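Local coordinates for protein alanine racemase (Actinobacillus succinogenes, PDB 3C3K) that belongs to the periplasmic binding protein-like family, two-domain proteins whose members typically bind small molecules in the cleft between their domains, at residues A231-Q236 with W269-R274. Residues are numbered along the deposited sequence; the frame is centred on the assembly and turned at random.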
loop_
_atom_site.group_PDB
_atom_site.type_symbol
_atom_site.label_atom_id
_atom_site.label_comp_id
_atom_site.label_asym_id
_atom_site.label_seq_id
_atom_site.Cartn_x
_atom_site.Cartn_y
_atom_site.Cartn_z
ATOM N N ALA B 231 -3.800 -9.733 17.335
ATOM C CA ALA B 231 -2.987 -9.974 16.126
ATOM C C ALA B 231 -3.656 -11.069 15.317
ATOM O O ALA B 231 -4.262 -11.952 15.884
ATOM C CB ALA B 231 -1.608 -10.382 16.484
ATOM N N LEU B 232 -3.439 -11.018 13.993
ATOM C CA LEU B 232 -4.228 -11.743 13.025
ATOM C C LEU B 232 -3.563 -13.015 12.533
ATOM O O LEU B 232 -2.489 -12.949 11.955
ATOM C CB LEU B 232 -4.579 -10.778 11.839
ATOM C CG LEU B 232 -5.308 -11.509 10.752
ATOM C CD1 LEU B 232 -6.718 -11.859 11.313
ATOM C CD2 LEU B 232 -5.315 -10.595 9.502
ATOM N N THR B 233 -4.161 -14.179 12.856
ATOM C CA THR B 233 -3.838 -15.405 12.183
ATOM C C THR B 233 -4.036 -15.260 10.687
ATOM O O THR B 233 -5.010 -14.678 10.195
ATOM C CB THR B 233 -4.663 -16.550 12.702
ATOM O OG1 THR B 233 -4.405 -16.694 14.091
ATOM C CG2 THR B 233 -4.342 -17.907 11.966
ATOM N N THR B 234 -3.107 -15.794 9.943
ATOM C CA THR B 234 -3.127 -15.570 8.518
ATOM C C THR B 234 -2.385 -16.660 7.790
ATOM O O THR B 234 -1.665 -17.486 8.401
ATOM C CB THR B 234 -2.541 -14.174 8.200
ATOM O OG1 THR B 234 -2.724 -13.875 6.810
ATOM C CG2 THR B 234 -1.026 -14.069 8.604
ATOM N N VAL B 235 -2.591 -16.684 6.476
ATOM C CA VAL B 235 -1.739 -17.463 5.594
ATOM C C VAL B 235 -0.613 -16.579 5.047
ATOM O O VAL B 235 -0.859 -15.724 4.204
ATOM C CB VAL B 235 -2.537 -18.129 4.435
ATOM C CG1 VAL B 235 -1.642 -18.951 3.595
ATOM C CG2 VAL B 235 -3.651 -18.970 4.979
ATOM N N GLN B 236 0.603 -16.802 5.542
ATOM C CA GLN B 236 1.789 -16.033 5.127
ATOM C C GLN B 236 2.307 -16.501 3.789
ATOM O O GLN B 236 2.590 -17.707 3.622
ATOM C CB GLN B 236 2.900 -16.234 6.146
ATOM C CG GLN B 236 4.190 -15.530 5.802
ATOM C CD GLN B 236 4.065 -14.095 6.112
ATOM O OE1 GLN B 236 3.786 -13.743 7.258
ATOM N NE2 GLN B 236 4.231 -13.228 5.097
ATOM N N TRP B 269 3.641 -21.684 1.403
ATOM C CA TRP B 269 2.920 -20.791 2.312
ATOM C C TRP B 269 3.053 -21.307 3.728
ATOM O O TRP B 269 3.290 -22.490 3.921
ATOM C CB TRP B 269 1.444 -20.747 1.928
ATOM C CG TRP B 269 0.839 -22.109 1.846
ATOM C CD1 TRP B 269 0.743 -22.896 0.733
ATOM C CD2 TRP B 269 0.264 -22.861 2.927
ATOM N NE1 TRP B 269 0.158 -24.097 1.052
ATOM C CE2 TRP B 269 -0.165 -24.088 2.393
ATOM C CE3 TRP B 269 0.067 -22.603 4.300
ATOM C CZ2 TRP B 269 -0.769 -25.078 3.178
ATOM C CZ3 TRP B 269 -0.532 -23.594 5.104
ATOM C CH2 TRP B 269 -0.921 -24.828 4.540
ATOM N N LYS B 270 2.834 -20.458 4.716
ATOM C CA LYS B 270 2.865 -20.900 6.096
ATOM C C LYS B 270 1.612 -20.411 6.805
ATOM O O LYS B 270 1.201 -19.261 6.644
ATOM C CB LYS B 270 4.165 -20.411 6.809
ATOM C CG LYS B 270 4.381 -21.093 8.162
ATOM C CD LYS B 270 5.595 -20.574 9.028
ATOM C CE LYS B 270 6.120 -21.697 10.044
ATOM N NZ LYS B 270 7.697 -21.793 10.039
ATOM N N PHE B 271 1.016 -21.273 7.623
ATOM C CA PHE B 271 -0.120 -20.854 8.442
ATOM C C PHE B 271 0.473 -20.318 9.672
ATOM O O PHE B 271 1.150 -21.033 10.355
ATOM C CB PHE B 271 -0.944 -22.033 8.821
ATOM C CG PHE B 271 -2.143 -21.708 9.600
ATOM C CD1 PHE B 271 -3.289 -21.216 8.960
ATOM C CD2 PHE B 271 -2.192 -21.966 10.968
ATOM C CE1 PHE B 271 -4.425 -21.005 9.662
ATOM C CE2 PHE B 271 -3.350 -21.750 11.695
ATOM C CZ PHE B 271 -4.459 -21.258 11.051
ATOM N N VAL B 272 0.276 -19.044 9.907
ATOM C CA VAL B 272 0.897 -18.362 11.060
ATOM C C VAL B 272 -0.200 -18.056 12.096
ATOM O O VAL B 272 -1.102 -17.279 11.850
ATOM C CB VAL B 272 1.629 -17.083 10.608
ATOM C CG1 VAL B 272 1.991 -16.272 11.764
ATOM C CG2 VAL B 272 2.862 -17.448 9.737
ATOM N N ARG B 273 -0.118 -18.736 13.233
ATOM C CA ARG B 273 -1.130 -18.678 14.294
ATOM C C ARG B 273 -0.936 -17.494 15.193
ATOM O O ARG B 273 0.127 -17.358 15.836
ATOM C CB ARG B 273 -1.060 -19.906 15.173
ATOM C CG ARG B 273 -0.920 -21.170 14.384
ATOM C CD ARG B 273 -0.289 -22.329 15.195
ATOM N NE ARG B 273 -0.435 -23.549 14.418
ATOM C CZ ARG B 273 -1.603 -24.158 14.244
ATOM N NH1 ARG B 273 -1.665 -25.246 13.492
ATOM N NH2 ARG B 273 -2.709 -23.677 14.819
ATOM N N ARG B 274 -1.965 -16.637 15.256
ATOM C CA ARG B 274 -1.922 -15.581 16.234
ATOM C C ARG B 274 -3.120 -15.623 17.184
ATOM O O ARG B 274 -3.826 -16.624 17.240
ATOM C CB ARG B 274 -1.758 -14.232 15.554
ATOM C CG ARG B 274 -0.554 -14.257 14.603
ATOM C CD ARG B 274 -0.123 -12.862 14.208
ATOM N NE ARG B 274 1.138 -12.882 13.463
ATOM C CZ ARG B 274 1.246 -12.617 12.172
ATOM N NH1 ARG B 274 0.163 -12.307 11.442
ATOM N NH2 ARG B 274 2.453 -12.625 11.612
HETATM O O HOH W 1 2.732 -11.982 8.920
#
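R274, T233 and Q236 bury the most surface where 231-236 and 269-274 pair. R274 leaves the backbone with CG anti to its carbonyl carbon (chi1 -53°), then runs extended to NE, so its aliphatic part lies along the 231-232 backbone and CD stands 3.7 Å from A231 CB. At its tip, NH1 donates to L232 O at 2.8 Å, nearly along the C=O axis and near the guanidinium plane; V272 CG1 sits 3.6 Å above one face of the R274 guanidinium, displaced toward its rim. The plane's edge also meets a water that accepts from R274 NH2 (2.8 Å) and donates to Q236 OE1, bridging the two ends; Q236 NE2 is held separately by G221 O. T233 divides its two branches: OG1 accepts from R274 N at 2.7 Å and also bonds S277 OG, while CG2, anti to the backbone N, reaches F271 CZ at 3.5 Å, the T233 and F271 side chains crossing obliquely. Antiparallel register follows from four backbone bonds, paired in both directions between T234 and V272 and between Q236 and K270; the straightest, V272 N to T234 O, has an N-H...O angle of 169°. Between them, V235 and F271 form a non-hydrogen-bonded pair facing helix 108-121. This is a non-local antiparallel pair, its strands separated by helix 239-254; backbone bonds of T233 to G218 and V235 to D220 join it to the segment following strand 215-217, at the parallel sheet's edge in a periplasmic binding protein-like fold.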